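PDB 5LHF: N-(5'-phosphoribosyl)anthranilate isomerase from Thermococcus kodakarensis, which catalyses the isomerisation of N-(5-phospho-beta-D-ribosyl)anthranilate to 1-(2-carboxyphenylamino)-1-deoxy-D-ribulose 5-phosphate, the third step of tryptophan biosynthesis from chorismate. Local coordinates for residues D15-V20 and E49-P54; E77-H82 and Y97-M102; E116-L121 and Y147-I152. One frame throughout, in Å; residues are numbered along the deposited sequence.

Contact 1. Residues D15-V20 and E49-P54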
loop_
_atom_site.group_PDB
_atom_site.type_symbol
_atom_site.label_atom_id
_atom_site.label_comp_id
_atom_site.label_asym_id
_atom_site.label_seq_id
_atom_site.Cartn_x
_atom_site.Cartn_y
_atom_site.Cartn_z
ATOM N N ASP A 15 6.005 -19.130 -3.394
ATOM C CA ASP A 15 6.764 -18.825 -4.605
ATOM C C ASP A 15 6.718 -17.337 -4.924
ATOM O O ASP A 15 7.749 -16.737 -5.257
ATOM C CB ASP A 15 6.234 -19.633 -5.781
ATOM C CG ASP A 15 6.555 -21.102 -5.665
ATOM O OD1 ASP A 15 5.753 -21.912 -6.171
ATOM O OD2 ASP A 15 7.608 -21.444 -5.079
ATOM N N GLU A 16 5.538 -16.723 -4.828
ATOM C CA GLU A 16 5.433 -15.282 -5.070
ATOM C C GLU A 16 6.198 -14.485 -4.020
ATOM O O GLU A 16 6.868 -13.494 -4.343
ATOM C CB GLU A 16 3.962 -14.866 -5.073
ATOM C CG GLU A 16 3.212 -15.307 -6.292
ATOM C CD GLU A 16 1.853 -14.679 -6.375
ATOM O OE1 GLU A 16 1.191 -14.527 -5.320
ATOM O OE2 GLU A 16 1.452 -14.311 -7.497
ATOM N N LEU A 17 6.107 -14.902 -2.752
ATOM C CA LEU A 17 6.847 -14.227 -1.691
ATOM C C LEU A 17 8.347 -14.230 -1.965
ATOM O O LEU A 17 8.987 -13.180 -1.962
ATOM C CB LEU A 17 6.562 -14.882 -0.343
ATOM C CG LEU A 17 7.365 -14.332 0.837
ATOM C CD1 LEU A 17 7.018 -12.874 1.127
ATOM C CD2 LEU A 17 7.093 -15.166 2.045
ATOM N N ARG A 18 8.934 -15.415 -2.180
ATOM C CA ARG A 18 10.377 -15.492 -2.394
ATOM C C ARG A 18 10.824 -14.670 -3.607
ATOM O O ARG A 18 11.934 -14.118 -3.614
ATOM C CB ARG A 18 10.799 -16.951 -2.558
ATOM C CG ARG A 18 10.590 -17.787 -1.306
ATOM C CD ARG A 18 11.303 -17.172 -0.112
ATOM N NE ARG A 18 11.320 -18.075 1.041
ATOM C CZ ARG A 18 11.312 -17.665 2.310
ATOM N NH1 ARG A 18 11.256 -16.368 2.587
ATOM N NH2 ARG A 18 11.334 -18.552 3.302
ATOM N N LEU A 19 9.994 -14.605 -4.653
ATOM C CA LEU A 19 10.327 -13.789 -5.814
ATOM C C LEU A 19 10.366 -12.313 -5.449
ATOM O O LEU A 19 11.361 -11.626 -5.697
ATOM C CB LEU A 19 9.317 -14.031 -6.938
ATOM C CG LEU A 19 9.436 -13.086 -8.133
ATOM C CD1 LEU A 19 10.869 -13.216 -8.692
ATOM C CD2 LEU A 19 8.362 -13.393 -9.198
ATOM N N VAL A 20 9.293 -11.819 -4.831
ATOM C CA VAL A 20 9.207 -10.414 -4.437
ATOM C C VAL A 20 10.348 -10.027 -3.501
ATOM O O VAL A 20 10.825 -8.887 -3.530
ATOM C CB VAL A 20 7.823 -10.162 -3.806
ATOM C CG1 VAL A 20 7.798 -8.877 -3.003
ATOM C CG2 VAL A 20 6.770 -10.152 -4.894
ATOM N N GLU A 49 5.228 -15.821 8.543
ATOM C CA GLU A 49 6.285 -16.468 9.315
ATOM C C GLU A 49 7.543 -16.663 8.477
ATOM O O GLU A 49 8.657 -16.515 8.989
ATOM C CB GLU A 49 5.798 -17.809 9.857
ATOM C CG GLU A 49 6.865 -18.629 10.574
ATOM C CD GLU A 49 6.380 -20.022 10.934
ATOM O OE1 GLU A 49 5.433 -20.516 10.279
ATOM O OE2 GLU A 49 6.949 -20.630 11.865
ATOM N N MET A 50 7.389 -16.970 7.190
ATOM C CA MET A 50 8.555 -17.224 6.355
ATOM C C MET A 50 9.129 -15.974 5.697
ATOM O O MET A 50 10.260 -16.028 5.194
ATOM C CB MET A 50 8.206 -18.266 5.292
ATOM C CG MET A 50 7.810 -19.601 5.899
ATOM S SD MET A 50 9.095 -20.302 6.963
ATOM C CE MET A 50 9.884 -21.439 5.826
ATOM N N ALA A 51 8.426 -14.836 5.736
ATOM C CA ALA A 51 8.914 -13.639 5.057
ATOM C C ALA A 51 10.241 -13.144 5.633
ATOM O O ALA A 51 10.467 -13.166 6.848
ATOM C CB ALA A 51 7.867 -12.522 5.121
ATOM N N GLU A 52 11.127 -12.691 4.747
ATOM C CA GLU A 52 12.405 -12.133 5.164
ATOM C C GLU A 52 12.494 -10.620 4.960
ATOM O O GLU A 52 13.537 -10.034 5.263
ATOM C CB GLU A 52 13.550 -12.865 4.435
ATOM C CG GLU A 52 13.647 -14.323 4.882
ATOM C CD GLU A 52 14.665 -15.141 4.103
ATOM O OE1 GLU A 52 14.801 -16.353 4.406
ATOM O OE2 GLU A 52 15.312 -14.581 3.187
ATOM N N ILE A 53 11.438 -9.981 4.461
ATOM C CA ILE A 53 11.280 -8.520 4.466
ATOM C C ILE A 53 9.985 -8.176 5.202
ATOM O O ILE A 53 9.151 -9.064 5.433
ATOM C CB ILE A 53 11.255 -7.937 3.040
ATOM C CG1 ILE A 53 9.981 -8.369 2.308
ATOM C CG2 ILE A 53 12.527 -8.315 2.262
ATOM C CD1 ILE A 53 9.920 -7.905 0.842
ATOM N N PRO A 54 9.755 -6.915 5.573
ATOM C CA PRO A 54 8.470 -6.564 6.190
ATOM C C PRO A 54 7.306 -6.983 5.304
ATOM O O PRO A 54 7.311 -6.754 4.092
ATOM C CB PRO A 54 8.557 -5.040 6.335
ATOM C CG PRO A 54 10.008 -4.781 6.511
ATOM C CD PRO A 54 10.708 -5.785 5.612
HETATM O O HOH W 1 12.470 -17.634 6.161
#
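Arg18 reaches from helix 14-20 to the C-terminal end of helix 41-50, where its guanidinium meets the carbonyl oxygen of Met50. CG is anti to the carbonyl carbon (chi1 -65°), the bend at chi2 turns CD aside, and chi3 sets NE anti to CB. From CB to NE the chain meets nothing across the contact; CZ comes within 3.5 Å of Met50 O, and the two terminal nitrogens do the bonding. NH1 donates to Met50 O at 2.8 Å, with an N-H...O angle of 145°; this donor stands above the carbonyl plane, and the oxygen lies near the guanidinium plane at its edge. NH2 adds a weak bond to the same oxygen and rests 3.7 Å from Met50 CB. A water bridges the same atoms: it accepts from Arg18 NH2 and donates to Met50 O and Glu52 OE1. Toward the guanidinium itself Glu52 offers only a long charge pairing, OE1 4.0 Å from Arg18 NH1 and well out of the plane. In the TIM barrel these are the first two helices of the outer layer, and Ala51 is where the chain leaves helix 41-50 toward strand 55-59. Apolar contacts accompany the polar group: Leu17 CD2 sits 3.8 Å from Ala51 CA, and Val20 CG1 approaches Ile53 CD1 more loosely. Glu21 joins both sides, salt-bridged through OE2 to Arg18 NH1 and accepting from Glu52 N through OE1.

Contact 2. Residues E77-H82 and Y97-M102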
loop_
_atom_site.group_PDB
_atom_site.type_symbol
_atom_site.label_atom_id
_atom_site.label_comp_id
_atom_site.label_asym_id
_atom_site.label_seq_id
_atom_site.Cartn_x
_atom_site.Cartn_y
_atom_site.Cartn_z
ATOM N N GLU A 77 3.333 -8.171 12.168
ATOM C CA GLU A 77 4.084 -7.066 12.739
ATOM C C GLU A 77 3.728 -5.739 12.080
ATOM O O GLU A 77 3.932 -4.669 12.671
ATOM C CB GLU A 77 5.571 -7.385 12.526
ATOM C CG GLU A 77 6.087 -8.569 13.335
ATOM C CD GLU A 77 6.358 -8.162 14.753
ATOM O OE1 GLU A 77 6.412 -9.051 15.651
ATOM O OE2 GLU A 77 6.519 -6.931 14.983
ATOM N N TYR A 78 3.255 -5.805 10.837
ATOM C CA TYR A 78 2.894 -4.663 10.007
ATOM C C TYR A 78 1.469 -4.852 9.528
ATOM O O TYR A 78 1.095 -5.957 9.136
ATOM C CB TYR A 78 3.803 -4.553 8.775
ATOM C CG TYR A 78 5.239 -4.274 9.130
ATOM C CD1 TYR A 78 5.717 -2.963 9.189
ATOM C CD2 TYR A 78 6.119 -5.313 9.407
ATOM C CE1 TYR A 78 7.032 -2.701 9.519
ATOM C CE2 TYR A 78 7.429 -5.060 9.735
ATOM C CZ TYR A 78 7.879 -3.754 9.793
ATOM O OH TYR A 78 9.191 -3.505 10.124
ATOM N N ILE A 79 0.676 -3.781 9.541
ATOM C CA ILE A 79 -0.676 -3.853 9.009
ATOM C C ILE A 79 -0.908 -2.665 8.091
ATOM O O ILE A 79 -0.371 -1.569 8.297
ATOM C CB ILE A 79 -1.765 -3.906 10.119
ATOM C CG1 ILE A 79 -1.810 -2.620 10.943
ATOM C CG2 ILE A 79 -1.538 -5.112 11.034
ATOM C CD1 ILE A 79 -2.962 -2.597 11.966
ATOM N N GLN A 80 -1.692 -2.904 7.050
ATOM C CA GLN A 80 -2.091 -1.857 6.114
ATOM C C GLN A 80 -3.600 -1.724 6.232
ATOM O O GLN A 80 -4.343 -2.633 5.847
ATOM C CB GLN A 80 -1.662 -2.181 4.689
ATOM C CG GLN A 80 -2.241 -1.239 3.624
ATOM C CD GLN A 80 -1.480 -1.340 2.309
ATOM O OE1 GLN A 80 -0.291 -1.651 2.285
ATOM N NE2 GLN A 80 -2.185 -1.166 1.212
ATOM N N VAL A 81 -4.042 -0.596 6.769
ATOM C CA VAL A 81 -5.455 -0.355 7.038
ATOM C C VAL A 81 -6.037 0.372 5.831
ATOM O O VAL A 81 -5.746 1.552 5.601
ATOM C CB VAL A 81 -5.638 0.441 8.332
ATOM C CG1 VAL A 81 -7.102 0.804 8.563
ATOM C CG2 VAL A 81 -5.110 -0.359 9.501
ATOM N N HIS A 82 -6.828 -0.353 5.043
ATOM C CA HIS A 82 -7.517 0.130 3.849
ATOM C C HIS A 82 -8.959 0.485 4.154
ATOM O O HIS A 82 -9.875 0.092 3.426
ATOM C CB HIS A 82 -7.462 -0.928 2.750
ATOM C CG HIS A 82 -6.474 -0.636 1.669
ATOM N ND1 HIS A 82 -6.724 0.265 0.658
ATOM C CD2 HIS A 82 -5.241 -1.137 1.429
ATOM C CE1 HIS A 82 -5.682 0.320 -0.149
ATOM N NE2 HIS A 82 -4.770 -0.524 0.297
ATOM N N TYR A 97 -1.031 -4.638 20.439
ATOM C CA TYR A 97 -0.417 -5.698 19.664
ATOM C C TYR A 97 0.949 -5.330 19.103
ATOM O O TYR A 97 1.646 -6.219 18.615
ATOM C CB TYR A 97 -1.357 -6.138 18.528
ATOM C CG TYR A 97 -2.620 -6.773 19.067
ATOM C CD1 TYR A 97 -3.786 -6.035 19.213
ATOM C CD2 TYR A 97 -2.627 -8.098 19.484
ATOM C CE1 TYR A 97 -4.936 -6.610 19.728
ATOM C CE2 TYR A 97 -3.772 -8.685 19.999
ATOM C CZ TYR A 97 -4.925 -7.935 20.124
ATOM O OH TYR A 97 -6.067 -8.516 20.640
ATOM N N GLY A 98 1.373 -4.076 19.210
ATOM C CA GLY A 98 2.719 -3.718 18.808
ATOM C C GLY A 98 2.930 -3.802 17.315
ATOM O O GLY A 98 3.986 -4.257 16.872
ATOM N N VAL A 99 1.965 -3.364 16.532
ATOM C CA VAL A 99 2.080 -3.396 15.078
ATOM C C VAL A 99 2.466 -2.017 14.556
ATOM O O VAL A 99 2.162 -0.983 15.163
ATOM C CB VAL A 99 0.774 -3.910 14.427
ATOM C CG1 VAL A 99 0.494 -5.355 14.845
ATOM C CG2 VAL A 99 -0.411 -3.005 14.746
ATOM N N SER A 100 3.171 -1.999 13.421
ATOM C CA SER A 100 3.420 -0.773 12.670
ATOM C C SER A 100 2.317 -0.635 11.639
ATOM O O SER A 100 1.861 -1.638 11.087
ATOM C CB SER A 100 4.782 -0.813 11.967
ATOM O OG SER A 100 5.785 -1.223 12.875
ATOM N N VAL A 101 1.879 0.596 11.378
ATOM C CA VAL A 101 0.693 0.816 10.559
ATOM C C VAL A 101 1.036 1.639 9.327
ATOM O O VAL A 101 1.696 2.684 9.426
ATOM C CB VAL A 101 -0.436 1.495 11.351
ATOM C CG1 VAL A 101 -1.671 1.640 10.463
ATOM C CG2 VAL A 101 -0.752 0.690 12.603
ATOM N N MET A 102 0.574 1.167 8.170
ATOM C CA MET A 102 0.470 1.984 6.968
ATOM C C MET A 102 -1.015 2.204 6.722
ATOM O O MET A 102 -1.781 1.241 6.631
ATOM C CB MET A 102 1.158 1.324 5.770
ATOM C CG MET A 102 0.963 2.055 4.407
ATOM S SD MET A 102 2.385 2.022 3.274
ATOM C CE MET A 102 2.703 0.260 3.183
HETATM O O HOH W 2 6.210 -3.621 14.338
#
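Tyr78, Ile79 and Gln80 pair in parallel register with Ser100, Val101 and Met102, the two short strand axes running 4.8 Å apart at closest approach with 29° between their directions. Four backbone bonds of 2.9 Å, each measured from N to O, join them: Ser100 N to Glu77 O, Ile79 N to Ser100 O, Met102 N to Ile79 O and Val81 N to Met102 O. Side chains alternate between the two faces. On one, Ile79 holds CG1 between its backbone N and carbonyl carbon (chi1 65°), 3.9 Å from Val101 CG2. Beyond it, Ile79 CD1 lies 3.8 Å from Val99 CG2, the side chains crossing at about a right angle. On the other face, Gln80 and Met102 run side by side in the same direction, with Gln80 OE1 3.7 Å from Met102 CE; that oxygen accepts a hydrogen bond from Lys7. Farther back on this face the Tyr78 ring carries CD1 to within 3.6 Å of Ser100 CB. An alanine at Tyr78 would probably leave Ser100 CB without its aromatic neighbour and open a gap there. Near this end a water lies 2.8 Å from Ser100 OG and within hydrogen-bonding reach of Glu77 O, though it has more acceptors near it than protons to give. The pairing closes the beta-alpha-beta unit of strand 78-81, helix 87-97 and strand 100-106, neighbouring staves of the barrel. Ile79 and Val99 touch Leu93 of helix 87-97, Val101 touches Val90 of the same helix, and Ile79 and Val81 also reach Trp67 of helix 64-74; on the opposite face Gln80 and Met102 touch Leu134 of strand 132-136.

Contact 3. Residues E116-L121 and Y147-I152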
loop_
_atom_site.group_PDB
_atom_site.type_symbol
_atom_site.label_atom_id
_atom_site.label_comp_id
_atom_site.label_asym_id
_atom_site.label_seq_id
_atom_site.Cartn_x
_atom_site.Cartn_y
_atom_site.Cartn_z
ATOM N N GLU A 116 -7.854 22.007 -3.668
ATOM C CA GLU A 116 -8.907 21.908 -2.665
ATOM C C GLU A 116 -9.098 20.472 -2.202
ATOM O O GLU A 116 -9.291 20.223 -1.008
ATOM C CB GLU A 116 -10.210 22.482 -3.213
ATOM C CG GLU A 116 -10.051 23.895 -3.737
ATOM C CD GLU A 116 -11.372 24.583 -3.967
ATOM O OE1 GLU A 116 -11.387 25.835 -4.014
ATOM O OE2 GLU A 116 -12.394 23.875 -4.099
ATOM N N ASP A 117 -9.047 19.520 -3.136
ATOM C CA ASP A 117 -9.012 18.116 -2.743
ATOM C C ASP A 117 -7.786 17.823 -1.886
ATOM O O ASP A 117 -7.866 17.060 -0.914
ATOM C CB ASP A 117 -9.047 17.227 -3.987
ATOM C CG ASP A 117 -10.459 17.033 -4.523
ATOM O OD1 ASP A 117 -11.395 16.913 -3.703
ATOM O OD2 ASP A 117 -10.633 16.999 -5.759
ATOM N N ALA A 118 -6.650 18.451 -2.210
ATOM C CA ALA A 118 -5.447 18.276 -1.400
ATOM C C ALA A 118 -5.646 18.793 0.024
ATOM O O ALA A 118 -5.211 18.148 0.985
ATOM C CB ALA A 118 -4.252 18.966 -2.064
ATOM N N GLU A 119 -6.290 19.959 0.184
ATOM C CA GLU A 119 -6.525 20.496 1.525
ATOM C C GLU A 119 -7.385 19.558 2.358
ATOM O O GLU A 119 -7.113 19.330 3.543
ATOM C CB GLU A 119 -7.198 21.869 1.448
ATOM C CG GLU A 119 -6.246 23.033 1.267
ATOM C CD GLU A 119 -6.955 24.378 1.327
ATOM O OE1 GLU A 119 -6.343 25.390 0.927
ATOM O OE2 GLU A 119 -8.122 24.419 1.775
ATOM N N ARG A 120 -8.452 19.033 1.762
ATOM C CA ARG A 120 -9.297 18.079 2.463
ATOM C C ARG A 120 -8.514 16.825 2.840
ATOM O O ARG A 120 -8.698 16.269 3.928
ATOM C CB ARG A 120 -10.494 17.732 1.579
ATOM C CG ARG A 120 -11.465 16.705 2.139
ATOM C CD ARG A 120 -12.651 16.550 1.197
ATOM N NE ARG A 120 -12.820 17.736 0.357
ATOM C CZ ARG A 120 -12.569 17.771 -0.949
ATOM N NH1 ARG A 120 -12.143 16.677 -1.566
ATOM N NH2 ARG A 120 -12.741 18.896 -1.633
ATOM N N LEU A 121 -7.617 16.371 1.962
ATOM C CA LEU A 121 -6.915 15.124 2.247
ATOM C C LEU A 121 -5.928 15.306 3.391
ATOM O O LEU A 121 -5.782 14.417 4.234
ATOM C CB LEU A 121 -6.205 14.614 0.993
ATOM C CG LEU A 121 -5.564 13.226 1.099
ATOM C CD1 LEU A 121 -6.493 12.245 1.819
ATOM C CD2 LEU A 121 -5.183 12.712 -0.293
ATOM N N TYR A 147 -2.980 12.588 -9.427
ATOM C CA TYR A 147 -1.550 12.872 -9.309
ATOM C C TYR A 147 -1.299 14.298 -8.817
ATOM O O TYR A 147 -0.388 14.537 -8.015
ATOM C CB TYR A 147 -0.846 12.665 -10.652
ATOM C CG TYR A 147 -0.657 11.230 -11.115
ATOM C CD1 TYR A 147 -0.902 10.145 -10.280
ATOM C CD2 TYR A 147 -0.230 10.968 -12.412
ATOM C CE1 TYR A 147 -0.719 8.834 -10.737
ATOM C CE2 TYR A 147 -0.046 9.670 -12.870
ATOM C CZ TYR A 147 -0.290 8.615 -12.042
ATOM O OH TYR A 147 -0.094 7.342 -12.531
ATOM N N ARG A 148 -2.079 15.266 -9.302
ATOM C CA ARG A 148 -1.875 16.647 -8.865
ATOM C C ARG A 148 -2.150 16.807 -7.378
ATOM O O ARG A 148 -1.441 17.546 -6.683
ATOM C CB ARG A 148 -2.767 17.595 -9.662
ATOM C CG ARG A 148 -2.396 17.707 -11.104
ATOM C CD ARG A 148 -3.529 18.324 -11.883
ATOM N NE ARG A 148 -3.503 17.944 -13.288
ATOM C CZ ARG A 148 -2.688 18.472 -14.191
ATOM N NH1 ARG A 148 -1.819 19.403 -13.842
ATOM N NH2 ARG A 148 -2.743 18.064 -15.442
ATOM N N VAL A 149 -3.192 16.139 -6.877
ATOM C CA VAL A 149 -3.457 16.145 -5.442
ATOM C C VAL A 149 -2.300 15.498 -4.695
ATOM O O VAL A 149 -1.782 16.050 -3.714
ATOM C CB VAL A 149 -4.785 15.428 -5.141
ATOM C CG1 VAL A 149 -4.985 15.286 -3.630
ATOM C CG2 VAL A 149 -5.955 16.168 -5.787
ATOM N N SER A 150 -1.877 14.314 -5.154
ATOM C CA SER A 150 -0.857 13.560 -4.437
ATOM C C SER A 150 0.458 14.319 -4.396
ATOM O O SER A 150 1.188 14.260 -3.395
ATOM C CB SER A 150 -0.673 12.188 -5.090
ATOM O OG SER A 150 -1.900 11.473 -5.090
ATOM N N ALA A 151 0.779 15.040 -5.476
ATOM C CA ALA A 151 2.023 15.799 -5.500
ATOM C C ALA A 151 2.053 16.849 -4.398
ATOM O O ALA A 151 3.110 17.099 -3.806
ATOM C CB ALA A 151 2.221 16.445 -6.872
ATOM N N ILE A 152 0.906 17.451 -4.083
ATOM C CA ILE A 152 0.863 18.410 -2.983
ATOM C C ILE A 152 1.054 17.703 -1.643
ATOM O O ILE A 152 1.793 18.181 -0.774
ATOM C CB ILE A 152 -0.451 19.213 -3.028
ATOM C CG1 ILE A 152 -0.505 20.065 -4.303
ATOM C CG2 ILE A 152 -0.575 20.090 -1.793
ATOM C CD1 ILE A 152 -1.864 20.733 -4.561
#
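Apolar helix-to-helix packing in the outer layer of the barrel brings Ala118 of helix 114-126 against Val149 and Ile152 of helix 143-156. The short helical segments approach to 8.6 Å between axes, with a signed crossing angle of -50°. The small side chain of Ala118 is consistent with the close backbone approach, its CA lying 5.0 Å from Val149 CA. Val149 spreads its two methyls over the other helix: CG1, anti to the backbone N (chi1 173°), comes within 3.8 Å of Ala118 CA, while CG2 touches Asp117 CB at 3.7 Å. Asp117 thus lends its methylene to the interface, while its carboxylate is turned to the backbone before the helix, OD2 accepting from Ser111 N. Val149 CG1 also meets Leu121 CD2 at 4.2 Å. Ala118 CB packs against Ile152, 3.9 Å from its CG2, and Ile152 CD1 comes equally near. Inward of the contact, Leu121 touches Leu135 of strand 132-136, the strand that lies in sequence between the two helices. Successive helices packed side by side around a parallel barrel, with the intervening strand beneath them, are the hallmark of the (beta/alpha)8, or TIM-barrel, fold.

All three contacts join neighbouring elements of one TIM barrel, but in different layers. Contact 2 is a buried strand pair of the barrel wall, held by regular backbone bonding. Contact 3 is helix on helix and contact 1 a helix against a helix end and the loop after it, both in the outer layer, with centres 34 Å apart on opposite sides of the chain's centre. Contact 3 is buried and its cross-contacts are apolar; contact 1, only partly buried, adds an arginine, a carbonyl and a water to a few apolar touches. Contacts 1 and 2 meet directly, Pro54 CB lying 3.6 Å from Tyr78 CE2. Contacts 2 and 3 share no helix or strand and do not touch, although strand 100-106 leads into helix 114-126.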